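Long-range contacts in glucan-binding protein C, GbpC (Streptococcus mutans, PDB 6CAM), which probably binds glucan at the streptococcal cell surface through a calcium-containing carbohydrate site, this chain being one piece of the longer wall-anchored protein: residues Pro176-Phe181 with Thr326-Thr331; Ser221-Asn226 with Tyr300-Met305; Arg294-Tyr299 with Val337-Gly342. All coordinates share one frame; numbering follows the deposited sequence.

Contact 1 (Pro176-Phe181 with Thr326-Thr331); sequences PTKTIF and TIWFAT. With BGC (beta-D-glucopyranose), chain D; BGC (beta-D-glucopyranose), chain C.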
loop_
_atom_site.group_PDB
_atom_site.type_symbol
_atom_site.label_atom_id
_atom_site.label_comp_id
_atom_site.label_asym_id
_atom_site.label_seq_id
_atom_site.Cartn_x
_atom_site.Cartn_y
_atom_site.Cartn_z
ATOM N N PRO A 176 7.696 -1.184 -12.169
ATOM C CA PRO A 176 8.282 -1.578 -10.886
ATOM C C PRO A 176 7.854 -0.719 -9.680
ATOM O O PRO A 176 8.040 -1.175 -8.544
ATOM C CB PRO A 176 9.791 -1.407 -11.108
ATOM C CG PRO A 176 9.883 -0.353 -12.159
ATOM C CD PRO A 176 8.679 -0.512 -13.037
ATOM N N THR A 177 7.377 0.517 -9.908
ATOM C CA THR A 177 6.888 1.401 -8.835
ATOM C C THR A 177 5.547 0.922 -8.278
ATOM O O THR A 177 5.097 1.414 -7.253
ATOM C CB THR A 177 6.756 2.891 -9.280
ATOM O OG1 THR A 177 5.666 3.050 -10.198
ATOM C CG2 THR A 177 8.029 3.391 -9.921
ATOM N N LYS A 178 4.916 -0.035 -8.949
ATOM C CA LYS A 178 3.688 -0.644 -8.463
ATOM C C LYS A 178 3.973 -1.979 -7.777
ATOM O O LYS A 178 3.135 -2.487 -7.066
ATOM C CB LYS A 178 2.722 -0.875 -9.613
ATOM C CG LYS A 178 2.247 0.381 -10.304
ATOM C CD LYS A 178 1.449 0.046 -11.547
ATOM C CE LYS A 178 0.095 -0.525 -11.213
ATOM N NZ LYS A 178 -0.706 -0.810 -12.413
ATOM N N THR A 179 5.140 -2.541 -8.083
ATOM C CA THR A 179 5.771 -3.626 -7.407
ATOM C C THR A 179 4.985 -4.904 -7.552
ATOM O O THR A 179 4.922 -5.408 -8.636
ATOM C CB THR A 179 6.189 -3.289 -5.978
ATOM O OG1 THR A 179 6.692 -1.928 -5.895
ATOM C CG2 THR A 179 7.257 -4.235 -5.512
ATOM N N ILE A 180 4.318 -5.383 -6.516
ATOM C CA ILE A 180 3.809 -6.750 -6.506
ATOM C C ILE A 180 2.469 -6.804 -5.785
ATOM O O ILE A 180 2.282 -6.167 -4.795
ATOM C CB ILE A 180 4.871 -7.647 -5.851
ATOM C CG1 ILE A 180 4.573 -9.131 -5.928
ATOM C CG2 ILE A 180 5.144 -7.262 -4.415
ATOM C CD1 ILE A 180 5.715 -9.926 -5.312
ATOM N N PHE A 181 1.584 -7.626 -6.283
ATOM C CA PHE A 181 0.322 -7.876 -5.621
ATOM C C PHE A 181 0.411 -9.402 -5.393
ATOM O O PHE A 181 0.516 -10.127 -6.291
ATOM C CB PHE A 181 -0.840 -7.469 -6.475
ATOM C CG PHE A 181 -2.099 -7.280 -5.714
ATOM C CD1 PHE A 181 -2.466 -8.173 -4.799
ATOM C CD2 PHE A 181 -2.881 -6.211 -5.921
ATOM C CE1 PHE A 181 -3.644 -8.024 -4.073
ATOM C CE2 PHE A 181 -4.045 -6.041 -5.209
ATOM C CZ PHE A 181 -4.420 -6.970 -4.300
ATOM N N THR A 326 -3.806 -11.331 1.191
ATOM C CA THR A 326 -3.328 -10.599 0.031
ATOM C C THR A 326 -2.654 -9.317 0.489
ATOM O O THR A 326 -2.973 -8.752 1.540
ATOM C CB THR A 326 -4.485 -10.245 -0.928
ATOM O OG1 THR A 326 -5.455 -9.427 -0.253
ATOM C CG2 THR A 326 -5.171 -11.506 -1.454
ATOM N N ILE A 327 -1.699 -8.860 -0.295
ATOM C CA ILE A 327 -1.141 -7.554 -0.071
ATOM C C ILE A 327 -0.701 -7.033 -1.418
ATOM O O ILE A 327 -0.139 -7.770 -2.224
ATOM C CB ILE A 327 0.048 -7.586 0.921
ATOM C CG1 ILE A 327 0.597 -6.180 1.175
ATOM C CG2 ILE A 327 1.184 -8.462 0.423
ATOM C CD1 ILE A 327 1.487 -6.055 2.399
ATOM N N TRP A 328 -1.006 -5.774 -1.669
ATOM C CA TRP A 328 -0.356 -5.049 -2.729
ATOM C C TRP A 328 0.753 -4.301 -2.046
ATOM O O TRP A 328 0.511 -3.410 -1.278
ATOM C CB TRP A 328 -1.314 -4.095 -3.383
ATOM C CG TRP A 328 -0.751 -3.397 -4.532
ATOM C CD1 TRP A 328 0.568 -3.375 -4.967
ATOM C CD2 TRP A 328 -1.475 -2.610 -5.428
ATOM N NE1 TRP A 328 0.680 -2.596 -6.085
ATOM C CE2 TRP A 328 -0.563 -2.122 -6.396
ATOM C CE3 TRP A 328 -2.835 -2.273 -5.537
ATOM C CZ2 TRP A 328 -0.965 -1.303 -7.444
ATOM C CZ3 TRP A 328 -3.233 -1.447 -6.586
ATOM C CH2 TRP A 328 -2.298 -0.978 -7.523
ATOM N N PHE A 329 1.977 -4.692 -2.294
ATOM C CA PHE A 329 3.077 -4.063 -1.645
ATOM C C PHE A 329 3.779 -3.340 -2.749
ATOM O O PHE A 329 4.209 -3.958 -3.690
ATOM C CB PHE A 329 4.053 -5.058 -0.992
ATOM C CG PHE A 329 5.251 -4.364 -0.419
ATOM C CD1 PHE A 329 5.165 -3.778 0.822
ATOM C CD2 PHE A 329 6.398 -4.199 -1.160
ATOM C CE1 PHE A 329 6.235 -3.072 1.341
ATOM C CE2 PHE A 329 7.481 -3.522 -0.643
ATOM C CZ PHE A 329 7.396 -2.942 0.598
ATOM N N ALA A 330 3.990 -2.048 -2.570
ATOM C CA ALA A 330 4.568 -1.185 -3.568
ATOM C C ALA A 330 5.509 -0.314 -2.768
ATOM O O ALA A 330 5.216 0.059 -1.635
ATOM C CB ALA A 330 3.524 -0.355 -4.301
ATOM N N THR A 331 6.674 -0.061 -3.317
ATOM C CA THR A 331 7.566 0.871 -2.688
ATOM C C THR A 331 8.153 1.663 -3.829
ATOM O O THR A 331 8.447 1.129 -4.883
ATOM C CB THR A 331 8.647 0.171 -1.839
ATOM O OG1 THR A 331 9.430 1.173 -1.195
ATOM C CG2 THR A 331 9.532 -0.749 -2.698
HETATM C C2 BGC D . -0.957 1.284 -3.123
HETATM C C3 BGC D . -0.153 2.261 -2.232
HETATM C C4 BGC D . 0.958 1.560 -1.457
HETATM C C5 BGC D . 0.939 0.066 -1.757
HETATM C C6 BGC D . 1.993 -0.642 -0.956
HETATM C C1 BGC D . -1.335 -0.050 -2.442
HETATM O O1 BGC D . -2.564 0.078 -1.701
HETATM O O2 BGC D . -0.261 1.043 -4.372
HETATM O O3 BGC D . -0.983 2.960 -1.278
HETATM O O4 BGC D . 2.237 2.124 -1.797
HETATM O O5 BGC D . -0.345 -0.511 -1.519
HETATM O O6 BGC D . 2.105 -0.378 0.426
HETATM C C2 BGC C . -3.471 -4.841 1.123
HETATM C C3 BGC C . -3.281 -3.407 0.815
HETATM C C4 BGC C . -4.509 -2.587 0.538
HETATM C C5 BGC C . -5.677 -2.969 1.470
HETATM C C6 BGC C . -7.039 -2.298 1.209
HETATM C C1 BGC C . -4.701 -5.106 1.981
HETATM O O1 BGC C . -4.983 -6.524 2.008
HETATM O O2 BGC C . -2.292 -4.812 1.916
HETATM O O3 BGC C . -2.095 -3.194 -0.006
HETATM O O4 BGC C . -3.800 -1.494 1.083
HETATM O O5 BGC C . -5.830 -4.391 1.448
HETATM O O6 BGC C . -7.544 -1.606 2.400
HETATM O O HOH W 1 9.461 -1.210 -6.231
#

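Contact 2 (Ser221-Asn226 with Tyr300-Met305); sequences SLSSLN and YGAGAM. With CA (calcium ion), chain B; BGC (beta-D-glucopyranose), chain C; BGC (beta-D-glucopyranose), chain D.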
loop_
_atom_site.group_PDB
_atom_site.type_symbol
_atom_site.label_atom_id
_atom_site.label_comp_id
_atom_site.label_asym_id
_atom_site.label_seq_id
_atom_site.Cartn_x
_atom_site.Cartn_y
_atom_site.Cartn_z
ATOM N N SER A 221 8.811 4.841 0.012
ATOM C CA SER A 221 7.555 4.696 0.701
ATOM C C SER A 221 7.381 3.254 1.169
ATOM O O SER A 221 7.745 2.316 0.480
ATOM C CB SER A 221 6.427 5.056 -0.256
ATOM O OG SER A 221 6.363 4.123 -1.327
ATOM N N LEU A 222 6.762 3.105 2.324
ATOM C CA LEU A 222 6.265 1.833 2.818
ATOM C C LEU A 222 4.831 2.145 3.246
ATOM O O LEU A 222 4.499 2.165 4.432
ATOM C CB LEU A 222 7.110 1.357 3.990
ATOM C CG LEU A 222 8.574 1.049 3.610
ATOM C CD1 LEU A 222 9.421 0.784 4.833
ATOM C CD2 LEU A 222 8.622 -0.117 2.663
ATOM N N SER A 223 3.986 2.405 2.260
ATOM C CA SER A 223 2.616 2.869 2.528
ATOM C C SER A 223 1.689 1.709 2.739
ATOM O O SER A 223 2.037 0.575 2.491
ATOM C CB SER A 223 2.099 3.756 1.374
ATOM O OG SER A 223 2.908 4.904 1.233
ATOM N N SER A 224 0.484 2.016 3.214
ATOM C CA SER A 224 -0.614 1.081 3.188
ATOM C C SER A 224 -0.252 -0.172 3.968
ATOM O O SER A 224 -0.453 -1.288 3.507
ATOM C CB SER A 224 -1.058 0.802 1.746
ATOM O OG SER A 224 -2.046 -0.214 1.689
ATOM N N LEU A 225 0.268 0.040 5.162
ATOM C CA LEU A 225 0.533 -1.031 6.089
ATOM C C LEU A 225 -0.724 -1.172 6.957
ATOM O O LEU A 225 -0.756 -0.715 8.062
ATOM C CB LEU A 225 1.736 -0.702 6.927
ATOM C CG LEU A 225 3.031 -0.681 6.078
ATOM C CD1 LEU A 225 4.190 -0.440 6.991
ATOM C CD2 LEU A 225 3.206 -1.973 5.272
ATOM N N ASN A 226 -1.703 -1.858 6.417
ATOM C CA ASN A 226 -2.985 -2.053 7.081
ATOM C C ASN A 226 -2.880 -3.007 8.251
ATOM O O ASN A 226 -2.185 -4.027 8.205
ATOM C CB ASN A 226 -4.000 -2.666 6.115
ATOM C CG ASN A 226 -4.157 -1.870 4.866
ATOM O OD1 ASN A 226 -3.284 -1.893 3.998
ATOM N ND2 ASN A 226 -5.279 -1.217 4.730
ATOM N N TYR A 300 -1.474 8.050 7.296
ATOM C CA TYR A 300 -1.880 7.355 8.472
ATOM C C TYR A 300 -1.457 5.880 8.518
ATOM O O TYR A 300 -1.194 5.376 9.587
ATOM C CB TYR A 300 -3.387 7.492 8.623
ATOM C CG TYR A 300 -3.925 6.858 9.849
ATOM C CD1 TYR A 300 -3.547 7.305 11.117
ATOM C CD2 TYR A 300 -4.817 5.819 9.767
ATOM C CE1 TYR A 300 -4.053 6.722 12.245
ATOM C CE2 TYR A 300 -5.321 5.229 10.907
ATOM C CZ TYR A 300 -4.921 5.683 12.126
ATOM O OH TYR A 300 -5.446 5.132 13.262
ATOM N N GLY A 301 -1.388 5.188 7.377
ATOM C CA GLY A 301 -1.069 3.775 7.348
ATOM C C GLY A 301 0.303 3.581 6.730
ATOM O O GLY A 301 0.623 2.501 6.297
ATOM N N ALA A 302 1.091 4.637 6.739
ATOM C CA ALA A 302 2.373 4.672 6.022
ATOM C C ALA A 302 3.580 4.776 6.925
ATOM O O ALA A 302 3.579 5.437 7.969
ATOM C CB ALA A 302 2.371 5.840 5.089
ATOM N N GLY A 303 4.657 4.185 6.433
ATOM C CA GLY A 303 5.964 4.541 6.869
ATOM C C GLY A 303 6.803 4.860 5.669
ATOM O O GLY A 303 6.327 4.932 4.519
ATOM N N ALA A 304 8.092 4.936 5.940
ATOM C CA ALA A 304 9.042 5.230 4.899
ATOM C C ALA A 304 10.363 4.677 5.331
ATOM O O ALA A 304 10.553 4.290 6.476
ATOM C CB ALA A 304 9.139 6.728 4.652
ATOM N N MET A 305 11.295 4.645 4.405
ATOM C CA MET A 305 12.614 4.218 4.754
ATOM C C MET A 305 13.613 5.005 3.985
ATOM O O MET A 305 13.315 5.478 2.894
ATOM C CB MET A 305 12.773 2.729 4.433
ATOM C CG MET A 305 12.780 2.344 2.971
ATOM S SD MET A 305 13.138 0.573 2.849
ATOM C CE MET A 305 12.455 0.239 1.240
HETATM CA CA CA B . -1.952 -2.471 2.202
HETATM C C2 BGC C . -3.471 -4.841 1.123
HETATM C C3 BGC C . -3.281 -3.407 0.815
HETATM C C4 BGC C . -4.509 -2.587 0.538
HETATM C C5 BGC C . -5.677 -2.969 1.470
HETATM C C6 BGC C . -7.039 -2.298 1.209
HETATM C C1 BGC C . -4.701 -5.106 1.981
HETATM O O1 BGC C . -4.983 -6.524 2.008
HETATM O O2 BGC C . -2.292 -4.812 1.916
HETATM O O3 BGC C . -2.095 -3.194 -0.006
HETATM O O4 BGC C . -3.800 -1.494 1.083
HETATM O O5 BGC C . -5.830 -4.391 1.448
HETATM O O6 BGC C . -7.544 -1.606 2.400
HETATM C C2 BGC D . -0.957 1.284 -3.123
HETATM C C3 BGC D . -0.153 2.261 -2.232
HETATM C C4 BGC D . 0.958 1.560 -1.457
HETATM C C5 BGC D . 0.939 0.066 -1.757
HETATM C C6 BGC D . 1.993 -0.642 -0.956
HETATM C C1 BGC D . -1.335 -0.050 -2.442
HETATM O O1 BGC D . -2.564 0.078 -1.701
HETATM O O2 BGC D . -0.261 1.043 -4.372
HETATM O O3 BGC D . -0.983 2.960 -1.278
HETATM O O4 BGC D . 2.237 2.124 -1.797
HETATM O O5 BGC D . -0.345 -0.511 -1.519
HETATM O O6 BGC D . 2.105 -0.378 0.426
HETATM O O HOH W 2 4.920 6.194 2.484
HETATM O O HOH W 3 0.193 -2.725 1.255
#

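Contact 3 (Arg294-Tyr299 with Val337-Gly342); sequences RAATAY and VPKDPG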
loop_
_atom_site.group_PDB
_atom_site.type_symbol
_atom_site.label_atom_id
_atom_site.label_comp_id
_atom_site.label_asym_id
_atom_site.label_seq_id
_atom_site.Cartn_x
_atom_site.Cartn_y
_atom_site.Cartn_z
ATOM N N ARG A 294 -5.593 7.846 -3.280
ATOM C CA ARG A 294 -6.647 8.838 -3.526
ATOM C C ARG A 294 -6.741 9.858 -2.369
ATOM O O ARG A 294 -7.301 10.948 -2.546
ATOM C CB ARG A 294 -8.034 8.162 -3.714
ATOM C CG ARG A 294 -8.378 7.615 -5.105
ATOM C CD ARG A 294 -8.693 8.705 -6.142
ATOM N NE ARG A 294 -7.480 9.295 -6.746
ATOM C CZ ARG A 294 -7.453 10.238 -7.697
ATOM N NH1 ARG A 294 -8.581 10.736 -8.210
ATOM N NH2 ARG A 294 -6.279 10.684 -8.149
ATOM N N ALA A 295 -6.200 9.500 -1.196
ATOM C CA ALA A 295 -6.556 10.143 0.057
ATOM C C ALA A 295 -5.410 10.942 0.646
ATOM O O ALA A 295 -4.277 10.444 0.749
ATOM C CB ALA A 295 -7.006 9.086 1.046
ATOM N N ALA A 296 -5.718 12.163 1.093
ATOM C CA ALA A 296 -4.758 12.996 1.840
ATOM C C ALA A 296 -4.332 12.373 3.167
ATOM O O ALA A 296 -3.302 12.728 3.731
ATOM C CB ALA A 296 -5.355 14.375 2.109
ATOM N N THR A 297 -5.146 11.464 3.667
ATOM C CA THR A 297 -4.847 10.761 4.888
ATOM C C THR A 297 -4.032 9.457 4.709
ATOM O O THR A 297 -3.854 8.737 5.653
ATOM C CB THR A 297 -6.164 10.454 5.607
ATOM O OG1 THR A 297 -7.043 9.827 4.672
ATOM C CG2 THR A 297 -6.755 11.711 6.115
ATOM N N ALA A 298 -3.515 9.162 3.512
ATOM C CA ALA A 298 -2.722 7.960 3.274
ATOM C C ALA A 298 -1.532 7.823 4.275
ATOM O O ALA A 298 -1.171 6.720 4.651
ATOM C CB ALA A 298 -2.217 7.949 1.840
ATOM N N TYR A 299 -0.977 8.954 4.718
ATOM C CA TYR A 299 0.108 8.984 5.704
ATOM C C TYR A 299 -0.191 8.129 6.933
ATOM O O TYR A 299 0.704 7.580 7.546
ATOM C CB TYR A 299 0.415 10.426 6.113
ATOM C CG TYR A 299 -0.564 10.976 7.126
ATOM C CD1 TYR A 299 -1.745 11.592 6.714
ATOM C CD2 TYR A 299 -0.329 10.840 8.490
ATOM C CE1 TYR A 299 -2.670 12.061 7.640
ATOM C CE2 TYR A 299 -1.247 11.295 9.416
ATOM C CZ TYR A 299 -2.407 11.923 8.979
ATOM O OH TYR A 299 -3.332 12.398 9.885
ATOM N N VAL A 337 2.982 11.515 3.134
ATOM C CA VAL A 337 3.198 12.378 4.279
ATOM C C VAL A 337 1.902 13.100 4.613
ATOM O O VAL A 337 1.009 13.207 3.755
ATOM C CB VAL A 337 4.306 13.391 4.016
ATOM C CG1 VAL A 337 5.636 12.675 3.829
ATOM C CG2 VAL A 337 3.999 14.267 2.805
ATOM N N PRO A 338 1.788 13.612 5.844
ATOM C CA PRO A 338 0.590 14.369 6.158
ATOM C C PRO A 338 0.536 15.643 5.315
ATOM O O PRO A 338 1.563 16.302 5.102
ATOM C CB PRO A 338 0.771 14.732 7.628
ATOM C CG PRO A 338 1.909 13.980 8.107
ATOM C CD PRO A 338 2.755 13.673 6.942
ATOM N N LYS A 339 -0.655 15.946 4.824
ATOM C CA LYS A 339 -0.914 17.117 3.994
ATOM C C LYS A 339 -1.792 18.126 4.699
ATOM O O LYS A 339 -2.370 17.843 5.735
ATOM C CB LYS A 339 -1.635 16.716 2.719
ATOM C CG LYS A 339 -1.068 15.535 1.974
ATOM C CD LYS A 339 0.252 15.844 1.324
ATOM C CE LYS A 339 0.574 14.742 0.325
ATOM N NZ LYS A 339 1.939 14.897 -0.267
ATOM N N ASP A 340 -1.874 19.312 4.099
ATOM C CA ASP A 340 -2.695 20.427 4.573
ATOM C C ASP A 340 -4.141 19.977 4.560
ATOM O O ASP A 340 -4.679 19.672 3.501
ATOM C CB ASP A 340 -2.517 21.633 3.637
ATOM C CG ASP A 340 -3.267 22.905 4.110
ATOM O OD1 ASP A 340 -4.139 22.838 5.012
ATOM O OD2 ASP A 340 -2.987 23.979 3.539
ATOM N N PRO A 341 -4.774 19.919 5.734
ATOM C CA PRO A 341 -6.173 19.501 5.774
ATOM C C PRO A 341 -7.172 20.605 5.397
ATOM O O PRO A 341 -8.378 20.344 5.366
ATOM C CB PRO A 341 -6.362 19.128 7.235
ATOM C CG PRO A 341 -5.483 20.084 7.953
ATOM C CD PRO A 341 -4.282 20.300 7.065
ATOM N N GLY A 342 -6.685 21.820 5.160
ATOM C CA GLY A 342 -7.537 22.963 4.830
ATOM C C GLY A 342 -8.200 23.589 6.055
ATOM O O GLY A 342 -7.665 23.559 7.178
HETATM O O HOH W 4 -1.004 11.489 2.924
#

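Contact 1 (Pro176-Phe181 with Thr326-Thr331)
Ile180 and Phe329 form a hydrogen-bonded antiparallel pair where strand 180-184 meets strand 325-329, an outer strand of a four-stranded sheet. Phe329 N donates to Ile180 O at 2.9 Å, and Ile180 N returns a bond to Phe329 O at 3.2 Å. Phe181 and Trp328 follow as a non-hydrogen-bonded pair. Trp328 CB sits over one face of the Phe181 ring, 3.9 Å from its centroid, while Thr326 CB lies at the ring edge. The two aromatic planes are near parallel but slid apart, so they barely overlap. Trp328 CG is anti to the backbone N (chi1 -176°), which lays the indole beside Phe181 and points its NE1 edge at Lys178 O. In the ring plane, NE1 of Trp328 donates to Lys178 O at 2.6 Å, with an N-H...O angle of 160°. One indole face meets the chain D glucose, whose O2 stands over the ring. The same strand holds the chain C glucose: its O1 donates to Thr326 O, and Trp328 N donates to its O3. Phe173 also packs on the indole. Beyond the strands, Thr331 N donates to Thr179 OG1 at 3.2 Å. A water joins Pro176 O, Thr179 OG1 and Thr331 O.

Contact 2 (Ser221-Asn226 with Tyr300-Met305)
The calcium and glucose site is built partly on the loop that leaves strand 219-222, and this contact ties that loop to strand 303-306. Leu222 and Gly303 make the hydrogen-bonded antiparallel pair. Gly303 N donates to Leu222 O at 2.8 Å, almost straight at 175°, and Leu222 N donates to Gly303 O at 2.9 Å. Both donors stand above the plane of the carbonyl they meet. Leu222 CD1 packs on Met305 CB at 3.9 Å, with the two side chains crossing at about a right angle. A water bridges Ser223 OG and Gly303 O. Past the strand end, Leu225 N donates to Gly301 O at 2.7 Å, in the carbonyl plane, and Leu225 CB rests against the same oxygen.

This bond holds the backbone between two calcium ligands. Ser224 binds the ion twice, through O and OG, each at 2.3 Å. A chi1 of 174° sets OG beside the carbonyl carbon, where it can share the ion with the backbone O. Asn226 OD1 adds a third protein oxygen at 2.3 Å. Glu237 also binds the ion, and Asp285 accepts from Ser224 OG and Asn226 ND2. The chain C glucose supplies O2, O3 and O4, and a water completes the shell. This is consistent with calcium-mediated recognition, the ion bridging protein and sugar.

Contact 3 (Arg294-Tyr299 with Val337-Gly342)
The phenol ring of Tyr299 carries Pro338 on one face. Pro338 CB stands over the ring centre, 4.0 Å from the centroid and 10° off the normal, a CH-pi contact. Pro338 CG lies over the same face, 3.9 Å from Tyr299 CD2. At the ring edge, near its plane, are Ala296 O and a bound water. The two side chains cross at about a right angle. Tyr299 CG lies between the backbone N and the carbonyl carbon (chi1 79°), which carries the ring across to the proline. Tyr299 CB is close to the Val337-Pro338 peptide, 3.4 Å from Val337 C.

Segment 294-299 belongs to the loop before strand 303-306. Residues Ala295 to Ala298 form a type I beta turn, closed by Ala298 N donating to Ala295 O at 3.1 Å. Tyr299 lies in a short 3-10 segment. Segment 337-342 has no regular structure and belongs to the tail after strand 325-329.

No direct hydrogen bond joins the segments. One water does so instead: it donates to Ala296 O at 2.7 Å and to Val337 O at 2.8 Å, and accepts from Tyr299 N at 3.1 Å.

Helix 3-51 lies beside both segments. Its Ala41 touches Tyr299, its Tyr45 touches Val337, and Tyr35 OH is hydrogen-bonded to Gly342 O. Direct contact across the segments is mainly apolar: the Tyr299 ring and CB against Pro338 and the peptide before it. The water serves two backbone carbonyls and the Tyr299 N-H, which no direct bond across the segments meets. The polar tie between the two loops therefore depends on that water.

How the contacts relate
Contacts 1 and 2 have centres 12 Å apart and touch. Thr331 OG1 lies 2.6 Å from Ser221 O, probably a hydrogen bond, and Phe329 packs on Leu222. They belong to different sheets, one of four strands and one of three, yet both reach the same two glucose units. Contact 2 is nested in the chain loop that contact 1 closes. Contact 3 stands apart, its centre 13 Å from contact 2 and 21 Å from contact 1. Its segments alternate with those of each other contact, and Tyr299 directly precedes Tyr300 of contact 2. Contacts 1 and 2 thus frame the carbohydrate site, while contact 3 joins two loops beside helix 3-51.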